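Local coordinates for Lys-gingipain W83 (Porphyromonas gingivalis, PDB 3KM5), which is the K2 adhesin domain of a secreted lysine-specific cysteine protease, a calcium-binding module of a probable virulence factor whose isolated adhesin domains are haemolytic in vitro, at residues 64-69 against 159-164; 92-97 against 112-117. All blocks are in the same frame, centred on the assembly; numbering follows the deposited sequence. Where two conformers were deposited one is given.

Contact 1 (64-69 against 159-164); sequences NPDNYL and RHYNCS. With CA (calcium ion), chain C.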
ATOM      1  N   ASN A  64      -9.064   9.086   8.334  1.00 12.23           N
ATOM      2  CA  ASN A  64     -10.119   8.186   7.901  1.00 11.64           C
ATOM      3  C   ASN A  64      -9.956   7.940   6.385  1.00 12.30           C
ATOM      4  O   ASN A  64     -10.682   8.501   5.547  1.00 14.44           O
ATOM      5  CB  ASN A  64     -11.499   8.785   8.194  1.00 15.01           C
ATOM      6  CG  ASN A  64     -11.894   8.664   9.650  1.00 21.10           C
ATOM      7  OD1 ASN A  64     -11.305   9.309  10.529  1.00 24.93           O
ATOM      8  ND2 ASN A  64     -12.914   7.835   9.912  1.00 19.18           N
ATOM      9  N   PRO A  65      -8.930   7.152   6.029  1.00 11.91           N
ATOM     10  CA  PRO A  65      -8.625   7.059   4.608  1.00 10.22           C
ATOM     11  C   PRO A  65      -9.627   6.307   3.743  1.00  9.40           C
ATOM     12  O   PRO A  65     -10.352   5.426   4.206  1.00 10.74           O
ATOM     13  CB  PRO A  65      -7.302   6.272   4.601  1.00 10.31           C
ATOM     14  CG  PRO A  65      -7.352   5.467   5.870  1.00 12.42           C
ATOM     15  CD  PRO A  65      -7.935   6.426   6.833  1.00 11.03           C
ATOM     16  N   ASP A  66      -9.654   6.682   2.483  1.00  8.63           N
ATOM     17  CA  ASP A  66     -10.212   5.877   1.401  1.00  9.02           C
ATOM     18  C   ASP A  66      -9.370   6.165   0.164  1.00 10.92           C
ATOM     19  O   ASP A  66      -9.734   6.972  -0.701  1.00  9.32           O
ATOM     20  CB  ASP A  66     -11.710   6.144   1.201  1.00 10.59           C
ATOM     21  CG  ASP A  66     -12.345   5.172   0.201  1.00 13.12           C
ATOM     22  OD1 ASP A  66     -11.639   4.274  -0.274  1.00 10.96           O
ATOM     23  OD2 ASP A  66     -13.524   5.351  -0.194  1.00 16.20           O
ATOM     24  N   ASN A  67      -8.197   5.543   0.158  1.00  8.08           N
ATOM     25  CA  ASN A  67      -7.146   5.869  -0.777  1.00  7.25           C
ATOM     26  C   ASN A  67      -6.918   4.709  -1.733  1.00  6.88           C
ATOM     27  O   ASN A  67      -6.695   3.566  -1.308  1.00  8.33           O
ATOM     28  CB  ASN A  67      -5.816   6.144  -0.047  1.00  8.21           C
ATOM     29  CG  ASN A  67      -5.897   7.249   0.970  1.00  7.98           C
ATOM     30  OD1 ASN A  67      -6.671   8.182   0.819  1.00  8.23           O
ATOM     31  ND2 ASN A  67      -5.016   7.192   1.968  1.00  7.69           N
ATOM     32  N   TYR A  68      -6.992   4.978  -3.041  1.00  8.50           N
ATOM     33  CA  TYR A  68      -6.736   3.964  -4.078  1.00  6.82           C
ATOM     34  C   TYR A  68      -5.377   4.144  -4.740  1.00  8.34           C
ATOM     35  O   TYR A  68      -5.009   5.238  -5.151  1.00  8.20           O
ATOM     36  CB  TYR A  68      -7.812   4.049  -5.183  1.00  9.49           C
ATOM     37  CG  TYR A  68      -9.250   3.715  -4.824  1.00  9.69           C
ATOM     38  CD1 TYR A  68      -9.887   2.599  -5.384  1.00  9.96           C
ATOM     39  CD2 TYR A  68      -9.974   4.555  -4.049  1.00 10.85           C
ATOM     40  CE1 TYR A  68     -11.205   2.319  -5.124  1.00 10.28           C
ATOM     41  CE2 TYR A  68     -11.318   4.275  -3.775  1.00  7.39           C
ATOM     42  CZ  TYR A  68     -11.904   3.167  -4.322  1.00  9.34           C
ATOM     43  OH  TYR A  68     -13.250   2.931  -4.029  1.00 11.00           O
ATOM     44  N   LEU A  69      -4.712   3.032  -4.887  1.00  7.65           N
ATOM     45  CA  LEU A  69      -3.461   2.926  -5.640  1.00  7.06           C
ATOM     46  C   LEU A  69      -3.747   1.998  -6.824  1.00  8.92           C
ATOM     47  O   LEU A  69      -4.039   0.817  -6.617  1.00  8.89           O
ATOM     48  CB  LEU A  69      -2.365   2.356  -4.748  1.00  7.73           C
ATOM     49  CG  LEU A  69      -1.032   2.030  -5.434  1.00  7.00           C
ATOM     50  CD1 LEU A  69      -0.380   3.297  -5.863  1.00 10.74           C
ATOM     51  CD2 LEU A  69      -0.149   1.332  -4.469  1.00  9.36           C
ATOM     52  N   ARG A 159      -6.647  -0.549  -1.964  1.00  9.44           N
ATOM     53  CA  ARG A 159      -7.521   0.455  -1.375  1.00  8.72           C
ATOM     54  C   ARG A 159      -7.364   0.394   0.128  1.00  7.95           C
ATOM     55  O   ARG A 159      -7.706  -0.610   0.736  1.00  7.71           O
ATOM     56  CB  ARG A 159      -8.972   0.211  -1.783  1.00  9.58           C
ATOM     57  CG  ARG A 159      -9.929   1.295  -1.303  1.00 10.71           C
ATOM     58  CD  ARG A 159     -11.334   0.861  -1.608  1.00  9.61           C
ATOM     59  NE  ARG A 159     -12.352   1.786  -1.133  1.00  9.77           N
ATOM     60  CZ  ARG A 159     -13.661   1.558  -1.165  1.00 11.69           C
ATOM     61  NH1 ARG A 159     -14.138   0.402  -1.642  1.00 13.50           N
ATOM     62  NH2 ARG A 159     -14.487   2.483  -0.711  1.00 13.11           N
ATOM     63  N   HIS A 160      -6.823   1.448   0.727  1.00  7.82           N
ATOM     64  CA  HIS A 160      -6.702   1.562   2.174  1.00  7.50           C
ATOM     65  C   HIS A 160      -7.946   2.303   2.639  1.00  8.77           C
ATOM     66  O   HIS A 160      -8.156   3.480   2.298  1.00  8.33           O
ATOM     67  CB  HIS A 160      -5.402   2.333   2.523  1.00  8.78           C
ATOM     68  CG  HIS A 160      -5.131   2.526   3.987  1.00  8.28           C
ATOM     69  ND1 HIS A 160      -4.365   3.579   4.440  1.00  9.25           N
ATOM     70  CD2 HIS A 160      -5.454   1.787   5.087  1.00  7.81           C
ATOM     71  CE1 HIS A 160      -4.177   3.453   5.740  1.00  8.83           C
ATOM     72  NE2 HIS A 160      -4.846   2.391   6.161  1.00  7.30           N
ATOM     73  N   TYR A 161      -8.791   1.624   3.405  1.00  9.76           N
ATOM     74  CA  TYR A 161     -10.083   2.184   3.746  1.00 11.61           C
ATOM     75  C   TYR A 161     -10.685   1.448   4.904  1.00  8.03           C
ATOM     76  O   TYR A 161     -10.146   0.455   5.353  1.00 10.50           O
ATOM     77  CB  TYR A 161     -11.017   2.156   2.526  1.00  9.62           C
ATOM     78  CG  TYR A 161     -11.792   0.882   2.270  1.00 10.62           C
ATOM     79  CD1 TYR A 161     -13.174   0.920   2.196  1.00  9.69           C
ATOM     80  CD2 TYR A 161     -11.163  -0.340   2.077  1.00  8.33           C
ATOM     81  CE1 TYR A 161     -13.899  -0.211   1.981  1.00 13.51           C
ATOM     82  CE2 TYR A 161     -11.885  -1.457   1.836  1.00  9.06           C
ATOM     83  CZ  TYR A 161     -13.258  -1.401   1.796  1.00 13.15           C
ATOM     84  OH  TYR A 161     -14.030  -2.535   1.549  1.00 13.28           O
ATOM     85  N   ASN A 162     -11.821   1.953   5.388  1.00 10.58           N
ATOM     86  CA  ASN A 162     -12.575   1.251   6.442  1.00  9.15           C
ATOM     87  C   ASN A 162     -11.753   1.071   7.720  1.00 12.42           C
ATOM     88  O   ASN A 162     -11.844   0.031   8.376  1.00 13.22           O
ATOM     89  CB  ASN A 162     -13.125  -0.107   5.945  1.00 10.99           C
ATOM     90  CG  ASN A 162     -14.496  -0.015   5.355  1.00 11.87           C
ATOM     91  OD1 ASN A 162     -14.999   1.075   5.033  1.00 16.83           O
ATOM     92  ND2 ASN A 162     -15.131  -1.173   5.201  1.00 15.87           N
ATOM     93  N   CYS A 163     -10.975   2.095   8.088  1.00  9.67           N
ATOM     94  CA  CYS A 163     -10.145   2.078   9.299  1.00 10.95           C
ATOM     95  C   CYS A 163      -9.792   3.525   9.651  1.00 11.34           C
ATOM     96  O   CYS A 163      -9.913   4.428   8.833  1.00 11.58           O
ATOM     97  CB  CYS A 163      -8.873   1.231   9.147  1.00  8.89           C
ATOM     98  SG  CYS A 163      -7.735   1.803   7.868  1.00 11.39           S
ATOM     99  N   SER A 164      -9.381   3.729  10.888  1.00 13.59           N
ATOM    100  CA  SER A 164      -9.010   5.070  11.351  0.50 14.80           C
ATOM    101  C   SER A 164      -8.051   5.000  12.533  1.00 14.06           C
ATOM    102  O   SER A 164      -8.216   4.155  13.425  1.00 16.57           O
ATOM    103  CB  SER A 164     -10.262   5.867  11.743  0.50 14.77           C
ATOM    104  OG  SER A 164      -9.930   7.157  12.255  0.50 16.12           O
TER
HETATM  105 CA    CA C2011      -7.149  10.378   1.730  1.00  9.01          CA
HETATM  106  O   HOH W   1      -9.654   9.638  12.996  1.00 23.37           O
HETATM  107  O   HOH W   2     -13.045   7.972  13.016  1.00 25.36           O
HETATM  108  O   HOH W   3     -11.480   5.013   6.656  1.00 16.48           O
HETATM  109  O   HOH W   4     -13.445   4.392   4.322  1.00 21.10           O
HETATM  110  O   HOH W   5      -6.630   9.571   3.978  1.00 10.00           O
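With CG anti to its backbone N (chi1 -175°) and the chain extended from CG to NE, R159 carries CG over the Y68 ring and NE out toward D66. CG of D66, likewise anti to its backbone N (chi1 -172°), turns toward R159. NE and NH2 of R159 each take one oxygen of the D66 carboxylate in a salt bridge: NE donates an almost straight bond to D66 OD1 at 2.7 Å, and NH2 reaches D66 OD2 at 3.1 Å from above the carboxylate plane. The long arginine suits this place because its methylenes serve a second partner: R159 CG sits over the centre of the Y68 ring, 4.0 Å from the centroid, in a CH-pi contact. The guanidinium itself is sandwiched, Y68 OH over one face and Y161 CD1 over the other.

On the face that holds H160 and N67, P65 reaches in from the loop and sets CG over the H160 ring, 3.8 Å from its centroid, another CH-pi contact in which the CG methylene of the puckered proline ring meets the imidazole face. The H160 nitrogens are bound by S55 and D93. N67 and H160 form the antiparallel hydrogen-bonded pair, N67 N to H160 O at 3.0 Å, while N67 OD1 binds a calcium ion at 2.4 Å in a site completed by D25, D27, D29, Q31 and a water, and ND2 is held by S55. Beyond the regular ladder, water bridges the segments: one molecule donates to both P65 O and C163 O, and another joins N64 OD1 to S164 OG, which also bonds to L63 O.

Strands 66-70 and 155-161 are antiparallel neighbours within the five-stranded sheet of the jelly roll. Strand 22-25 pairs with the outer side of 66-70, and strand 95-100 flanks 155-161, its M98 touching Y68 and R159.

Contact 2 (92-97 against 112-117); sequences GDHYAV and VFEETP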
ATOM      1  N   GLY A  92      -4.241  -2.645  12.579  1.00 11.46           N
ATOM      2  CA  GLY A  92      -5.452  -2.838  11.805  1.00 13.61           C
ATOM      3  C   GLY A  92      -5.758  -1.899  10.684  1.00 10.29           C
ATOM      4  O   GLY A  92      -6.884  -1.460  10.531  1.00 12.66           O
ATOM      5  N   ASP A  93      -4.770  -1.704   9.820  1.00 11.95           N
ATOM      6  CA  ASP A  93      -4.915  -0.841   8.667  1.00 11.03           C
ATOM      7  C   ASP A  93      -5.523  -1.621   7.495  1.00 12.26           C
ATOM      8  O   ASP A  93      -4.868  -2.126   6.599  1.00 12.41           O
ATOM      9  CB  ASP A  93      -3.588  -0.185   8.391  1.00 11.17           C
ATOM     10  CG  ASP A  93      -3.434   1.093   9.165  1.00  7.44           C
ATOM     11  OD1 ASP A  93      -4.080   2.085   8.808  1.00 10.07           O
ATOM     12  OD2 ASP A  93      -2.662   1.091  10.148  1.00 11.59           O
ATOM     13  N   HIS A  94      -6.839  -1.751   7.574  1.00  8.15           N
ATOM     14  CA  HIS A  94      -7.663  -2.496   6.650  1.00  8.68           C
ATOM     15  C   HIS A  94      -7.418  -2.076   5.201  1.00  9.21           C
ATOM     16  O   HIS A  94      -7.362  -0.860   4.895  1.00  8.36           O
ATOM     17  CB  HIS A  94      -9.159  -2.306   7.037  1.00  8.78           C
ATOM     18  CG  HIS A  94     -10.096  -3.143   6.227  1.00  8.83           C
ATOM     19  ND1 HIS A  94     -10.464  -4.412   6.609  1.00 12.14           N
ATOM     20  CD2 HIS A  94     -10.711  -2.917   5.045  1.00  9.48           C
ATOM     21  CE1 HIS A  94     -11.263  -4.932   5.699  1.00  9.73           C
ATOM     22  NE2 HIS A  94     -11.432  -4.044   4.732  1.00 11.15           N
ATOM     23  N   TYR A  95      -7.331  -3.070   4.324  1.00  6.58           N
ATOM     24  CA  TYR A  95      -7.190  -2.775   2.904  1.00  9.13           C
ATOM     25  C   TYR A  95      -7.833  -3.842   2.046  1.00  8.48           C
ATOM     26  O   TYR A  95      -8.052  -4.974   2.478  1.00  9.20           O
ATOM     27  CB  TYR A  95      -5.710  -2.560   2.549  1.00  9.13           C
ATOM     28  CG  TYR A  95      -4.972  -3.863   2.491  1.00  9.57           C
ATOM     29  CD1 TYR A  95      -4.762  -4.492   1.265  1.00  7.00           C
ATOM     30  CD2 TYR A  95      -4.538  -4.504   3.636  1.00  8.85           C
ATOM     31  CE1 TYR A  95      -4.174  -5.731   1.194  1.00  8.32           C
ATOM     32  CE2 TYR A  95      -3.915  -5.755   3.565  1.00  9.01           C
ATOM     33  CZ  TYR A  95      -3.712  -6.359   2.310  1.00  8.59           C
ATOM     34  OH  TYR A  95      -3.131  -7.631   2.161  1.00  9.96           O
ATOM     35  N   ALA A  96      -8.149  -3.454   0.827  1.00  9.18           N
ATOM     36  CA  ALA A  96      -8.647  -4.348  -0.198  1.00  7.30           C
ATOM     37  C   ALA A  96      -7.732  -4.365  -1.410  1.00  7.91           C
ATOM     38  O   ALA A  96      -7.155  -3.381  -1.736  1.00  8.65           O
ATOM     39  CB  ALA A  96     -10.066  -3.935  -0.638  1.00 10.46           C
ATOM     40  N   VAL A  97      -7.717  -5.489  -2.121  1.00  8.41           N
ATOM     41  CA  VAL A  97      -7.193  -5.586  -3.481  1.00  7.74           C
ATOM     42  C   VAL A  97      -8.467  -5.650  -4.351  1.00  9.73           C
ATOM     43  O   VAL A  97      -9.418  -6.422  -4.059  1.00 10.18           O
ATOM     44  CB  VAL A  97      -6.332  -6.852  -3.692  1.00 10.21           C
ATOM     45  CG1 VAL A  97      -5.852  -7.006  -5.121  1.00  9.14           C
ATOM     46  CG2 VAL A  97      -5.135  -6.851  -2.730  1.00  9.98           C
ATOM     47  N   VAL A 112     -11.680  -8.139  -4.722  1.00 11.37           N
ATOM     48  CA  VAL A 112     -11.377  -9.540  -4.883  1.00 12.78           C
ATOM     49  C   VAL A 112     -10.708 -10.145  -3.639  1.00 11.71           C
ATOM     50  O   VAL A 112     -10.625 -11.369  -3.541  1.00 13.99           O
ATOM     51  CB  VAL A 112     -10.477  -9.808  -6.131  1.00 13.63           C
ATOM     52  CG1 VAL A 112     -11.194  -9.371  -7.388  1.00 16.31           C
ATOM     53  CG2 VAL A 112      -9.132  -9.160  -6.065  1.00 14.70           C
ATOM     54  N   PHE A 113     -10.187  -9.317  -2.733  1.00 11.86           N
ATOM     55  CA  PHE A 113      -9.570  -9.766  -1.479  1.00 10.98           C
ATOM     56  C   PHE A 113      -9.571  -8.593  -0.523  1.00 12.48           C
ATOM     57  O   PHE A 113      -9.295  -7.492  -0.957  1.00 11.58           O
ATOM     58  CB  PHE A 113      -8.114 -10.232  -1.689  1.00 12.04           C
ATOM     59  CG  PHE A 113      -7.364 -10.421  -0.391  1.00 11.88           C
ATOM     60  CD1 PHE A 113      -7.765 -11.397   0.500  1.00 13.53           C
ATOM     61  CD2 PHE A 113      -6.337  -9.553  -0.021  1.00 17.57           C
ATOM     62  CE1 PHE A 113      -7.137 -11.522   1.753  1.00 14.71           C
ATOM     63  CE2 PHE A 113      -5.678  -9.714   1.188  1.00 23.15           C
ATOM     64  CZ  PHE A 113      -6.078 -10.688   2.063  1.00 14.60           C
ATOM     65  N   GLU A 114      -9.858  -8.801   0.759  1.00  8.77           N
ATOM     66  CA  GLU A 114      -9.594  -7.735   1.727  1.00  9.38           C
ATOM     67  C   GLU A 114      -9.401  -8.332   3.108  1.00  8.33           C
ATOM     68  O   GLU A 114      -9.841  -9.456   3.365  1.00 10.00           O
ATOM     69  CB  GLU A 114     -10.637  -6.606   1.692  1.00 15.51           C
ATOM     70  CG  GLU A 114     -12.010  -6.986   2.081  1.00 14.36           C
ATOM     71  CD  GLU A 114     -13.039  -5.832   1.975  1.00 12.71           C
ATOM     72  OE1 GLU A 114     -14.166  -6.121   1.546  1.00 11.64           O
ATOM     73  OE2 GLU A 114     -12.752  -4.666   2.350  1.00 13.55           O
ATOM     74  N   GLU A 115      -8.700  -7.602   3.972  1.00  8.10           N
ATOM     75  CA  GLU A 115      -8.368  -8.065   5.289  1.00  8.52           C
ATOM     76  C   GLU A 115      -7.999  -6.911   6.201  1.00  9.46           C
ATOM     77  O   GLU A 115      -7.793  -5.787   5.773  1.00  8.83           O
ATOM     78  CB  GLU A 115      -7.233  -9.087   5.270  1.00 11.39           C
ATOM     79  CG  GLU A 115      -5.912  -8.463   4.930  1.00 11.59           C
ATOM     80  CD  GLU A 115      -4.741  -9.438   4.986  1.00 14.96           C
ATOM     81  OE1 GLU A 115      -4.832 -10.449   5.710  1.00 15.11           O
ATOM     82  OE2 GLU A 115      -3.760  -9.237   4.251  1.00 12.69           O
ATOM     83  N   THR A 116      -8.017  -7.222   7.495  1.00  9.00           N
ATOM     84  CA  THR A 116      -7.564  -6.323   8.505  1.00  9.37           C
ATOM     85  C   THR A 116      -6.319  -6.969   9.107  1.00 10.57           C
ATOM     86  O   THR A 116      -6.420  -8.020   9.752  1.00  9.92           O
ATOM     87  CB  THR A 116      -8.618  -6.156   9.610  1.00  9.98           C
ATOM     88  OG1 THR A 116      -9.855  -5.747   9.039  1.00 10.90           O
ATOM     89  CG2 THR A 116      -8.207  -5.085  10.587  1.00 11.16           C
ATOM     90  N   PRO A 117      -5.130  -6.398   8.853  1.00  9.97           N
ATOM     91  CA  PRO A 117      -3.898  -6.960   9.392  1.00 10.59           C
ATOM     92  C   PRO A 117      -3.904  -7.168  10.886  1.00 13.56           C
ATOM     93  O   PRO A 117      -4.497  -6.380  11.628  1.00 12.88           O
ATOM     94  CB  PRO A 117      -2.851  -5.913   8.993  1.00 10.36           C
ATOM     95  CG  PRO A 117      -3.411  -5.329   7.738  1.00 13.06           C
ATOM     96  CD  PRO A 117      -4.870  -5.240   7.984  1.00 11.35           C
TER
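V97 packs CG2 against F113 CD2 at 4.0 Å, and its other branch, CG1, meets V112 CG2, at the apolar centre of a beta hairpin between strands 95-100 and 109-115. Two residues, V112 and F113, face V97 here in a classic beta bulge: V97 O accepts from both V112 N, at 2.9 Å, and F113 N. Beta-branched and aromatic side chains suit this face, which packs on Y82 and V147 of the other sheet. F113 turns its ring edge to Y95, whose hydroxyl lies 3.4 Å from F113 CE2.

Y95 and E115 form a hydrogen-bonded pair and run side by side on the same face. Tyrosine fits because its ring fills the interior while its hydroxyl donates to E115 OE2 at 2.7 Å, on the anti lone pair; R145 makes a salt bridge to the same oxygen, which would stabilise E115 as a carboxylate. On the other face small A96 leaves room for E114, CB to CB 3.6 Å.

At the outer edge H94 has CG anti to its backbone N (chi1 -174°), and its ring uses both nitrogens within its plane. ND1 and T116 OG1 are hydrogen-bonded at 2.8 Å, and NE2 donates to E114 OE2, also bound by Y161, at 2.8 Å from above the carboxylate plane.

In the fold
Both contacts belong to one five-stranded antiparallel sheet, where strands 155-161 and 95-100 are neighbours, and contact 2 is nested within the chain closed by contact 1. Each is partly buried, with its centre about 10 Å from that of the chain. Contact 1 joins strands distant in sequence and mixes a salt bridge and CH-pi packing with a calcium ligand; contact 2 is a local hairpin at the sheet's edge strand, with an inner face of V97, F113 and Y95 that also carries the E115 carboxylate, and histidine-carboxylate chemistry on the other. They meet directly: Y161 OH lies 2.6 Å from E114 OE2, and H160 NE2 is 2.8 Å from D93 OD1, both probable hydrogen bonds.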